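Local coordinates for protein carbohydrate binding module (Ruminococcus flavefaciens, PDB 4V1L) that probably binds plant cell-wall carbohydrate as a non-catalytic, beta-sandwich module of a fibre-degrading rumen bacterium, at residues A[24-29]-A[112-117]. Sequence-based numbering, arbitrary orientation.
Sequences RMIGFS and FGVWWI
Met25 lies against the benzo edge of the Trp115 indole, its CG 3.7 Å from Trp115 CH2. The extended chi2 (-162°) carries SD to the rim of the six-membered ring, 79° off the normal, a Met-aromatic contact at the edge, while the bend at chi3 (87°) turns CE back toward Gly113. Glycine suits that position because Met25 CE and the Trp115 ring both come close to its bare CA, and Gly113 C lies over one face of the indole, offset toward the rim. The same edge meets the CB of Arg24, in the ring plane and 3.9 Å from Trp115 CZ3; the extended arginine chain then continues past Val114 O. Trp115 NE1 is held by Gln60, which helps fix the turn of the ring.

Strand 25-29 runs antiparallel to strand 109-113 within one of the two sheets of a beta-sandwich. Met25 and Gly113 form a non-hydrogen-bonded pair, whereas Ile26 and Phe112 form a hydrogen-bonded one, exchanging two nearly straight bonds, Ile26 N to Phe112 O and Phe112 N to Ile26 O, each 2.8 Å. Val114 N donates to Arg24 O, continuing the ladder by one bond; beyond it Trp115 and Trp116 both face Val58 in a classic beta bulge.

On the sheet face turned to the core, one of two conformers of Ile26 brings CD1 to 4.2 Å from Val114 CG2 and 4.3 Å from Phe112 CD2. Branched Ile26 and Val114 offer methyls to this buried layer, Ile26 also packing on Lys12 and Val14, Val114 on Phe122; an aromatic fits at Phe112, whose ring meets Tyr57, Phe61 and Ile124.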
ATOM      1  N   ARG A  24       7.093  10.402  -1.206  1.00 20.16           N
ATOM      2  CA  ARG A  24       5.688  10.166  -1.517  1.00 18.06           C
ATOM      3  C   ARG A  24       5.268   8.691  -1.456  1.00 17.98           C
ATOM      4  O   ARG A  24       4.059   8.399  -1.637  1.00 17.94           O
ATOM      5  CB  ARG A  24       5.324  10.818  -2.844  1.00 19.38           C
ATOM      6  CG  ARG A  24       5.312  12.344  -2.739  1.00 21.23           C
ATOM      7  CD  ARG A  24       5.067  13.017  -4.069  1.00 22.95           C
ATOM      8  NE  ARG A  24       4.954  14.472  -3.942  1.00 24.45           N
ATOM      9  CZ  ARG A  24       5.419  15.332  -4.833  1.00 26.26           C
ATOM     10  NH1 ARG A  24       6.041  14.893  -5.934  1.00 29.42           N
ATOM     11  NH2 ARG A  24       5.271  16.638  -4.635  1.00 27.76           N
ATOM     12  N   MET A  25       6.200   7.774  -1.165  1.00 16.75           N
ATOM     13  CA  MET A  25       5.812   6.378  -0.936  1.00 17.05           C
ATOM     14  C   MET A  25       5.954   6.043   0.532  1.00 18.76           C
ATOM     15  O   MET A  25       7.032   6.183   1.128  1.00 20.59           O
ATOM     16  CB  MET A  25       6.628   5.430  -1.788  1.00 20.02           C
ATOM     17  CG  MET A  25       6.465   5.683  -3.276  1.00 19.18           C
ATOM     18  SD  MET A  25       6.993   4.281  -4.293  1.00 20.37           S
ATOM     19  CE  MET A  25       5.464   3.334  -4.318  1.00 19.27           C
ATOM     20  N   ILE A  26       4.833   5.680   1.129  1.00 16.94           N
ATOM     21  CA  ILE A  26       4.780   5.403   2.559  0.50 17.74           C
ATOM     22  C   ILE A  26       4.936   3.903   2.765  1.00 17.00           C
ATOM     23  O   ILE A  26       4.141   3.124   2.274  1.00 15.71           O
ATOM     24  CB  ILE A  26       3.467   5.901   3.168  0.50 19.42           C
ATOM     25  CG1 ILE A  26       3.386   7.429   3.022  0.50 22.26           C
ATOM     26  CG2 ILE A  26       3.391   5.601   4.652  0.50 20.43           C
ATOM     27  CD1 ILE A  26       1.971   7.919   2.921  0.50 21.34           C
ATOM     28  N   GLY A  27       5.985   3.512   3.481  1.00 16.26           N
ATOM     29  CA  GLY A  27       6.345   2.111   3.600  1.00 16.09           C
ATOM     30  C   GLY A  27       5.876   1.443   4.882  1.00 16.61           C
ATOM     31  O   GLY A  27       5.837   2.070   5.945  1.00 16.75           O
ATOM     32  N   PHE A  28       5.516   0.164   4.775  1.00 15.56           N
ATOM     33  CA  PHE A  28       5.168  -0.666   5.922  1.00 16.00           C
ATOM     34  C   PHE A  28       5.945  -1.955   5.771  1.00 16.33           C
ATOM     35  O   PHE A  28       5.887  -2.611   4.724  1.00 16.95           O
ATOM     36  CB  PHE A  28       3.643  -0.941   5.951  1.00 15.96           C
ATOM     37  CG  PHE A  28       2.827   0.325   6.008  1.00 15.51           C
ATOM     38  CD1 PHE A  28       2.623   0.939   7.225  1.00 16.98           C
ATOM     39  CD2 PHE A  28       2.375   0.927   4.853  1.00 17.21           C
ATOM     40  CE1 PHE A  28       1.931   2.132   7.294  1.00 17.77           C
ATOM     41  CE2 PHE A  28       1.686   2.129   4.901  1.00 17.63           C
ATOM     42  CZ  PHE A  28       1.448   2.723   6.119  1.00 18.11           C
ATOM     43  N   SER A  29       6.651  -2.337   6.818  1.00 15.54           N
ATOM     44  CA  SER A  29       7.402  -3.593   6.809  1.00 15.25           C
ATOM     45  C   SER A  29       6.456  -4.793   6.821  1.00 15.14           C
ATOM     46  O   SER A  29       5.511  -4.851   7.619  1.00 14.68           O
ATOM     47  CB  SER A  29       8.335  -3.673   8.008  1.00 17.63           C
ATOM     48  OG  SER A  29       9.269  -2.567   8.011  1.00 21.26           O
ATOM     49  N   PHE A 112       2.977   2.426  -0.203  1.00 14.83           N
ATOM     50  CA  PHE A 112       1.776   3.089  -0.680  1.00 15.17           C
ATOM     51  C   PHE A 112       2.148   4.487  -1.172  1.00 15.65           C
ATOM     52  O   PHE A 112       2.497   5.360  -0.392  1.00 15.40           O
ATOM     53  CB  PHE A 112       0.789   3.181   0.498  1.00 16.27           C
ATOM     54  CG  PHE A 112      -0.436   4.010   0.231  1.00 16.41           C
ATOM     55  CD1 PHE A 112      -1.332   3.661  -0.759  1.00 16.89           C
ATOM     56  CD2 PHE A 112      -0.715   5.111   1.019  1.00 18.93           C
ATOM     57  CE1 PHE A 112      -2.463   4.425  -0.997  1.00 18.05           C
ATOM     58  CE2 PHE A 112      -1.866   5.857   0.799  1.00 19.50           C
ATOM     59  CZ  PHE A 112      -2.731   5.513  -0.197  1.00 19.48           C
ATOM     60  N   GLY A 113       2.131   4.648  -2.484  1.00 15.37           N
ATOM     61  CA  GLY A 113       2.545   5.892  -3.119  1.00 15.02           C
ATOM     62  C   GLY A 113       1.347   6.806  -3.280  1.00 15.89           C
ATOM     63  O   GLY A 113       0.263   6.384  -3.737  1.00 16.46           O
ATOM     64  N   VAL A 114       1.528   8.061  -2.878  1.00 15.36           N
ATOM     65  CA  VAL A 114       0.496   9.097  -3.026  1.00 17.78           C
ATOM     66  C   VAL A 114       1.015  10.173  -3.950  1.00 17.35           C
ATOM     67  O   VAL A 114       1.825  11.018  -3.522  1.00 17.22           O
ATOM     68  CB  VAL A 114       0.130   9.751  -1.666  1.00 20.29           C
ATOM     69  CG1 VAL A 114      -1.105  10.660  -1.834  1.00 20.88           C
ATOM     70  CG2 VAL A 114      -0.097   8.694  -0.620  1.00 23.58           C
ATOM     71  N   TRP A 115       0.615  10.131  -5.216  1.00 15.96           N
ATOM     72  CA  TRP A 115       1.055  11.129  -6.167  1.00 17.58           C
ATOM     73  C   TRP A 115       0.201  12.398  -6.076  1.00 18.36           C
ATOM     74  O   TRP A 115       0.642  13.485  -6.446  1.00 18.37           O
ATOM     75  CB  TRP A 115       1.009  10.632  -7.615  1.00 18.40           C
ATOM     76  CG  TRP A 115       1.747   9.359  -7.945  1.00 17.91           C
ATOM     77  CD1 TRP A 115       1.515   8.589  -9.038  1.00 17.23           C
ATOM     78  CD2 TRP A 115       2.823   8.712  -7.214  1.00 17.66           C
ATOM     79  NE1 TRP A 115       2.369   7.525  -9.047  1.00 17.55           N
ATOM     80  CE2 TRP A 115       3.168   7.559  -7.931  1.00 17.35           C
ATOM     81  CE3 TRP A 115       3.496   8.975  -6.004  1.00 18.27           C
ATOM     82  CZ2 TRP A 115       4.185   6.690  -7.509  1.00 17.40           C
ATOM     83  CZ3 TRP A 115       4.503   8.125  -5.583  1.00 18.46           C
ATOM     84  CH2 TRP A 115       4.839   6.975  -6.333  1.00 18.22           C
ATOM     85  N   TRP A 116      -1.026  12.235  -5.589  1.00 18.05           N
ATOM     86  CA  TRP A 116      -1.961  13.341  -5.381  1.00 18.69           C
ATOM     87  C   TRP A 116      -3.104  12.868  -4.519  1.00 18.11           C
ATOM     88  O   TRP A 116      -3.521  11.724  -4.642  1.00 18.38           O
ATOM     89  CB  TRP A 116      -2.544  13.826  -6.724  1.00 18.48           C
ATOM     90  CG  TRP A 116      -3.411  15.041  -6.636  1.00 20.44           C
ATOM     91  CD1 TRP A 116      -4.784  15.086  -6.592  1.00 20.86           C
ATOM     92  CD2 TRP A 116      -2.972  16.388  -6.540  1.00 22.48           C
ATOM     93  NE1 TRP A 116      -5.222  16.372  -6.502  1.00 23.14           N
ATOM     94  CE2 TRP A 116      -4.132  17.207  -6.479  1.00 25.38           C
ATOM     95  CE3 TRP A 116      -1.721  16.988  -6.516  1.00 24.43           C
ATOM     96  CZ2 TRP A 116      -4.058  18.599  -6.378  1.00 25.51           C
ATOM     97  CZ3 TRP A 116      -1.643  18.388  -6.422  1.00 26.00           C
ATOM     98  CH2 TRP A 116      -2.802  19.167  -6.355  1.00 26.95           C
ATOM     99  N   ILE A 117      -3.638  13.736  -3.667  1.00 18.77           N
ATOM    100  CA  ILE A 117      -4.914  13.480  -3.000  1.00 19.98           C
ATOM    101  C   ILE A 117      -5.591  14.824  -2.744  1.00 21.52           C
ATOM    102  O   ILE A 117      -4.947  15.773  -2.259  1.00 21.93           O
ATOM    103  CB  ILE A 117      -4.774  12.599  -1.735  1.00 19.09           C
ATOM    104  CG1 ILE A 117      -6.141  12.092  -1.265  1.00 20.43           C
ATOM    105  CG2 ILE A 117      -4.002  13.287  -0.611  1.00 21.16           C
ATOM    106  CD1 ILE A 117      -6.038  10.960  -0.260  1.00 19.73           C
TER